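Long-range contacts in type II antifreeze protein (Brachyopsis rostratus, PDB 2ZIB), which binds to ice crystals and inhibits their growth, protecting fish blood from freezing in sea water below zero degrees: residues A[18-23]-A[127-132]; A[89-94]-A[113-118]. All coordinates share one frame; numbering follows the deposited sequence.

Interaction 1 (A[18-23]-A[127-132]); sequences GQRCFY and ICAKAA
Cys21 and Tyr23 pair with Lys130 and Cys128 as the hydrogen-bonded positions of an antiparallel ladder, the axes of strands 20-23 and 127-131 approaching to 4.5 Å at 157°. Each pair exchanges two N-H...O=C bonds, the shortest including Cys21 N to Lys130 O at 2.8 Å. A further bond, from Ala132 N to Gln19 O (3.0 Å), extends the pairing past the strand end.

On one face, Phe22 CE2 lies 3.8 Å from Ala129 CB, and the same methyl takes Arg20 NH2 at 3.5 Å. Phe22 CZ also lies over one face of that guanidinium, whose NH1 forms a salt bridge with Glu53. On the other face Cys21 SG, anti to its own carbonyl carbon (chi1 -64°), abuts Ala132 CB at 3.6 Å and is disulfide-bonded to Cys10. Tyr23 CB meets Cys128 CB at 4.0 Å; the sulfur of Cys128 is joined to Cys38, while Lys130 NZ is hydrogen-bonded to Lys41 O and makes a cation-pi contact with Trp14. Antiparallel pairing of an N-terminal with the C-terminal strand is the closure characteristic of the C-type lectin fold.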
loop_
_atom_site.group_PDB
_atom_site.type_symbol
_atom_site.label_atom_id
_atom_site.label_comp_id
_atom_site.label_asym_id
_atom_site.label_seq_id
_atom_site.Cartn_x
_atom_site.Cartn_y
_atom_site.Cartn_z
ATOM N N GLY A 18 -13.997 0.409 -7.188
ATOM C CA GLY A 18 -13.920 1.515 -8.116
ATOM C C GLY A 18 -13.320 1.086 -9.435
ATOM O O GLY A 18 -13.832 0.132 -10.091
ATOM N N GLN A 19 -12.249 1.766 -9.835
ATOM C CA GLN A 19 -11.580 1.477 -11.109
ATOM C C GLN A 19 -10.313 0.615 -10.896
ATOM O O GLN A 19 -9.485 0.503 -11.817
ATOM C CB GLN A 19 -11.171 2.804 -11.744
ATOM C CG GLN A 19 -12.350 3.769 -12.030
ATOM C CD GLN A 19 -13.279 3.135 -13.009
ATOM O OE1 GLN A 19 -14.418 2.795 -12.658
ATOM N NE2 GLN A 19 -12.791 2.912 -14.240
ATOM N N ARG A 20 -10.112 0.084 -9.681
ATOM C CA ARG A 20 -8.861 -0.619 -9.338
ATOM C C ARG A 20 -9.120 -2.029 -8.844
ATOM O O ARG A 20 -10.199 -2.332 -8.302
ATOM C CB ARG A 20 -8.111 0.213 -8.281
ATOM C CG ARG A 20 -7.775 1.636 -8.745
ATOM C CD ARG A 20 -7.219 2.469 -7.602
ATOM N NE ARG A 20 -5.859 2.067 -7.279
ATOM C CZ ARG A 20 -5.233 2.450 -6.152
ATOM N NH1 ARG A 20 -5.876 3.106 -5.193
ATOM N NH2 ARG A 20 -3.960 2.094 -5.976
ATOM N N CYS A 21 -8.078 -2.859 -8.986
ATOM C CA CYS A 21 -8.073 -4.233 -8.486
ATOM C C CYS A 21 -6.990 -4.380 -7.440
ATOM O O CYS A 21 -5.899 -3.803 -7.595
ATOM C CB CYS A 21 -7.778 -5.219 -9.636
ATOM S SG CYS A 21 -9.051 -5.224 -10.885
ATOM N N PHE A 22 -7.310 -5.123 -6.376
ATOM C CA PHE A 22 -6.423 -5.255 -5.213
ATOM C C PHE A 22 -6.088 -6.716 -4.975
ATOM O O PHE A 22 -6.929 -7.599 -5.140
ATOM C CB PHE A 22 -7.096 -4.634 -3.990
ATOM C CG PHE A 22 -7.266 -3.150 -4.126
ATOM C CD1 PHE A 22 -8.372 -2.612 -4.812
ATOM C CD2 PHE A 22 -6.300 -2.274 -3.631
ATOM C CE1 PHE A 22 -8.511 -1.246 -4.972
ATOM C CE2 PHE A 22 -6.425 -0.869 -3.797
ATOM C CZ PHE A 22 -7.542 -0.364 -4.455
ATOM N N TYR A 23 -4.858 -6.961 -4.567
ATOM C CA TYR A 23 -4.370 -8.304 -4.240
ATOM C C TYR A 23 -3.778 -8.349 -2.855
ATOM O O TYR A 23 -2.853 -7.605 -2.566
ATOM C CB TYR A 23 -3.302 -8.710 -5.264
ATOM C CG TYR A 23 -2.843 -10.136 -5.021
ATOM C CD1 TYR A 23 -3.648 -11.187 -5.410
ATOM C CD2 TYR A 23 -1.657 -10.418 -4.372
ATOM C CE1 TYR A 23 -3.268 -12.505 -5.170
ATOM C CE2 TYR A 23 -1.235 -11.733 -4.100
ATOM C CZ TYR A 23 -2.074 -12.763 -4.493
ATOM O OH TYR A 23 -1.726 -14.070 -4.256
ATOM N N ILE A 127 -0.244 -5.492 0.202
ATOM C CA ILE A 127 -1.389 -5.347 -0.705
ATOM C C ILE A 127 -0.940 -4.665 -1.974
ATOM O O ILE A 127 -0.261 -3.610 -1.939
ATOM C CB ILE A 127 -2.593 -4.657 -0.046
ATOM C CG1 ILE A 127 -3.816 -4.643 -0.958
ATOM C CG2 ILE A 127 -2.228 -3.365 0.501
ATOM C CD1 ILE A 127 -5.055 -5.351 -0.343
ATOM N N CYS A 128 -1.274 -5.308 -3.110
ATOM C CA CYS A 128 -0.972 -4.730 -4.426
ATOM C C CYS A 128 -2.217 -4.130 -5.038
ATOM O O CYS A 128 -3.339 -4.514 -4.686
ATOM C CB CYS A 128 -0.492 -5.819 -5.410
ATOM S SG CYS A 128 0.888 -6.862 -4.827
ATOM N N ALA A 129 -2.017 -3.225 -6.002
ATOM C CA ALA A 129 -3.122 -2.695 -6.791
ATOM C C ALA A 129 -2.697 -2.538 -8.242
ATOM O O ALA A 129 -1.503 -2.387 -8.545
ATOM C CB ALA A 129 -3.579 -1.354 -6.229
ATOM N N LYS A 130 -3.704 -2.535 -9.122
ATOM C CA LYS A 130 -3.491 -2.204 -10.541
ATOM C C LYS A 130 -4.861 -1.838 -11.121
ATOM O O LYS A 130 -5.910 -2.062 -10.488
ATOM C CB LYS A 130 -2.873 -3.357 -11.345
ATOM C CG LYS A 130 -3.686 -4.679 -11.364
ATOM C CD LYS A 130 -2.840 -5.799 -11.965
ATOM C CE LYS A 130 -3.560 -7.121 -11.954
ATOM N NZ LYS A 130 -2.654 -8.211 -12.478
ATOM N N ALA A 131 -4.864 -1.251 -12.319
ATOM C CA ALA A 131 -6.130 -0.875 -12.949
ATOM C C ALA A 131 -7.004 -2.085 -13.229
ATOM O O ALA A 131 -6.515 -3.174 -13.601
ATOM C CB ALA A 131 -5.841 -0.169 -14.233
ATOM N N ALA A 132 -8.313 -1.909 -13.050
ATOM C CA ALA A 132 -9.276 -2.922 -13.441
ATOM C C ALA A 132 -9.368 -3.062 -14.973
ATOM O O ALA A 132 -8.908 -2.201 -15.749
ATOM C CB ALA A 132 -10.628 -2.614 -12.827
#

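Interaction 2 (A[89-94]-A[113-118]); sequences RTWCPT and KCWDDL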
loop_
_atom_site.group_PDB
_atom_site.type_symbol
_atom_site.label_atom_id
_atom_site.label_comp_id
_atom_site.label_asym_id
_atom_site.label_seq_id
_atom_site.Cartn_x
_atom_site.Cartn_y
_atom_site.Cartn_z
ATOM N N ARG A 89 -3.471 11.430 3.266
ATOM C CA ARG A 89 -2.645 10.806 4.301
ATOM C C ARG A 89 -3.472 10.461 5.503
ATOM O O ARG A 89 -4.382 11.188 5.890
ATOM C CB ARG A 89 -1.525 11.765 4.749
ATOM C CG ARG A 89 -0.599 12.196 3.608
ATOM C CD ARG A 89 0.158 13.485 3.883
ATOM N NE ARG A 89 -0.665 14.666 3.712
ATOM C CZ ARG A 89 -0.295 15.887 4.116
ATOM N NH1 ARG A 89 0.888 16.068 4.698
ATOM N NH2 ARG A 89 -1.099 16.935 3.928
ATOM N N THR A 90 -3.130 9.337 6.134
ATOM C CA THR A 90 -3.756 8.987 7.423
ATOM C C THR A 90 -2.711 8.340 8.338
ATOM O O THR A 90 -2.835 7.193 8.800
ATOM C CB THR A 90 -5.057 8.180 7.208
ATOM O OG1 THR A 90 -5.692 7.969 8.467
ATOM C CG2 THR A 90 -4.853 6.819 6.502
ATOM N N TRP A 91 -1.666 9.118 8.605
ATOM C CA TRP A 91 -0.623 8.703 9.517
ATOM C C TRP A 91 -1.167 8.531 10.945
ATOM O O TRP A 91 -2.075 9.276 11.400
ATOM C CB TRP A 91 0.482 9.747 9.571
ATOM C CG TRP A 91 1.220 9.909 8.276
ATOM C CD1 TRP A 91 1.161 10.988 7.415
ATOM C CD2 TRP A 91 2.202 9.005 7.730
ATOM N NE1 TRP A 91 2.014 10.774 6.354
ATOM C CE2 TRP A 91 2.693 9.587 6.538
ATOM C CE3 TRP A 91 2.744 7.783 8.159
ATOM C CZ2 TRP A 91 3.662 8.970 5.729
ATOM C CZ3 TRP A 91 3.717 7.162 7.363
ATOM C CH2 TRP A 91 4.157 7.760 6.146
ATOM N N CYS A 92 -0.643 7.541 11.661
ATOM C CA CYS A 92 -0.931 7.414 13.102
ATOM C C CYS A 92 -0.486 8.680 13.850
ATOM O O CYS A 92 0.365 9.423 13.375
ATOM C CB CYS A 92 -0.160 6.228 13.661
ATOM S SG CYS A 92 -0.580 4.649 12.899
ATOM N N PRO A 93 -1.008 8.904 15.058
ATOM C CA PRO A 93 -0.582 10.071 15.832
ATOM C C PRO A 93 0.920 10.114 15.979
ATOM O O PRO A 93 1.545 9.113 16.268
ATOM C CB PRO A 93 -1.248 9.858 17.216
ATOM C CG PRO A 93 -2.428 9.030 16.928
ATOM C CD PRO A 93 -2.027 8.102 15.770
ATOM N N THR A 94 1.457 11.330 15.814
ATOM C CA THR A 94 2.891 11.669 15.906
ATOM C C THR A 94 3.748 11.130 14.759
ATOM O O THR A 94 4.954 11.308 14.764
ATOM C CB THR A 94 3.530 11.275 17.261
ATOM O OG1 THR A 94 3.855 9.875 17.262
ATOM C CG2 THR A 94 2.569 11.482 18.431
ATOM N N LYS A 113 -5.939 1.006 10.958
ATOM C CA LYS A 113 -4.865 0.807 9.937
ATOM C C LYS A 113 -4.138 2.105 9.631
ATOM O O LYS A 113 -3.609 2.295 8.531
ATOM C CB LYS A 113 -5.487 0.176 8.674
ATOM C CG LYS A 113 -5.945 -1.228 8.902
ATOM C CD LYS A 113 -4.777 -2.208 8.614
ATOM C CE LYS A 113 -4.883 -3.533 9.408
ATOM N NZ LYS A 113 -4.690 -3.291 10.923
ATOM N N CYS A 114 -4.039 2.992 10.624
ATOM C CA CYS A 114 -3.284 4.208 10.406
ATOM C C CYS A 114 -1.852 3.885 9.991
ATOM O O CYS A 114 -1.279 2.827 10.357
ATOM C CB CYS A 114 -3.340 5.120 11.643
ATOM S SG CYS A 114 -2.620 4.453 13.181
ATOM N N TRP A 115 -1.243 4.814 9.244
ATOM C CA TRP A 115 0.058 4.539 8.637
ATOM C C TRP A 115 1.242 4.879 9.545
ATOM O O TRP A 115 1.165 5.793 10.373
ATOM C CB TRP A 115 0.229 5.355 7.358
ATOM C CG TRP A 115 -0.878 5.193 6.359
ATOM C CD1 TRP A 115 -1.915 4.277 6.324
ATOM C CD2 TRP A 115 -1.078 6.053 5.248
ATOM N NE1 TRP A 115 -2.722 4.504 5.219
ATOM C CE2 TRP A 115 -2.238 5.603 4.558
ATOM C CE3 TRP A 115 -0.383 7.185 4.750
ATOM C CZ2 TRP A 115 -2.723 6.239 3.385
ATOM C CZ3 TRP A 115 -0.864 7.813 3.563
ATOM C CH2 TRP A 115 -2.029 7.330 2.912
ATOM N N ASP A 116 2.347 4.164 9.368
ATOM C CA ASP A 116 3.578 4.453 10.074
ATOM C C ASP A 116 4.736 4.118 9.159
ATOM O O ASP A 116 4.579 3.314 8.224
ATOM C CB ASP A 116 3.618 3.672 11.391
ATOM C CG ASP A 116 4.644 4.160 12.389
ATOM O OD1 ASP A 116 5.320 5.189 12.184
ATOM O OD2 ASP A 116 4.745 3.512 13.458
ATOM N N ASP A 117 5.890 4.727 9.448
ATOM C CA ASP A 117 7.101 4.494 8.663
ATOM C C ASP A 117 8.060 3.632 9.458
ATOM O O ASP A 117 8.450 3.973 10.573
ATOM C CB ASP A 117 7.713 5.837 8.175
ATOM C CG ASP A 117 7.967 6.900 9.231
ATOM O OD1 ASP A 117 7.369 6.967 10.331
ATOM O OD2 ASP A 117 8.772 7.808 8.899
ATOM N N LEU A 118 8.358 2.465 8.895
ATOM C CA LEU A 118 9.121 1.405 9.579
ATOM C C LEU A 118 10.362 1.075 8.742
ATOM O O LEU A 118 10.432 1.439 7.553
ATOM C CB LEU A 118 8.257 0.132 9.677
ATOM C CG LEU A 118 7.339 0.020 10.884
ATOM C CD1 LEU A 118 8.086 -0.186 12.166
ATOM C CD2 LEU A 118 6.323 1.177 11.064
#
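Thr90 and Cys92 grip the backbone of Trp115 at its N and its O: Trp115 N donates to Thr90 O (2.9 Å), and Cys92 N donates to Trp115 O (2.8 Å). These bonds join a loop to strand 115-118; the touching parts run 89° apart, and the pairing stays a single bridge.

The tight part is centred on the Trp115 indole. Thr90 CG2 sits over its five-membered ring, 3.6 Å from the centroid in a CH-pi contact, and Arg89 CA approaches Trp115 CZ3 at 3.6 Å. Trp91 meets the same side chain differently: the edge of Trp115 points at the face of Trp91 in a T-shaped pair, planes at 81°, with Trp115 CE3 over the centre of the Trp91 ring. Trp91 CE3 also closes to 3.6 Å on Trp115 CB. NE1 of the buried Trp115 is hydrogen-bonded to Gln54 OE1 of helix 51-60.

Next to this, Cys114 points its CB toward the loop, and its SG, set between its own backbone N and carbonyl carbon (chi1 62°), is bonded to Cys92 SG. This cystine adds to the canonical pair of C-type lectin domains, which correspond here to Cys38-Cys128 and Cys104-Cys120, and pins the long loop region of the fold beside strand 115-118.

Toward solvent the contact thins. The end of the Arg89 side chain leads away, and beyond Cys92 the loop departs at exposed Pro93. Asp116 directs CB away from the loop, while Asp116 C stays at the edge of the Trp91 ring, 3.7 Å from Trp91 CZ3.

How the interactions relate
Interactions 1 and 2 lie on opposite sides of the centre of the chain, their own centres 22 Å apart and their nearest atoms about 9 Å apart, so neither touches the other. In sequence, interaction 2 is nested within the loop that interaction 1 closes. Both reach the same mixed sheet, and strands 115-118 and 124-131 follow each other in the chain. Helix 51-60 also borders both: Phe22 and Ile127 pack on its Ile57, while Gln54 meets Thr90 and Trp115. On this shared sheet interaction 1 is a terminal closure and interaction 2 a loop attachment.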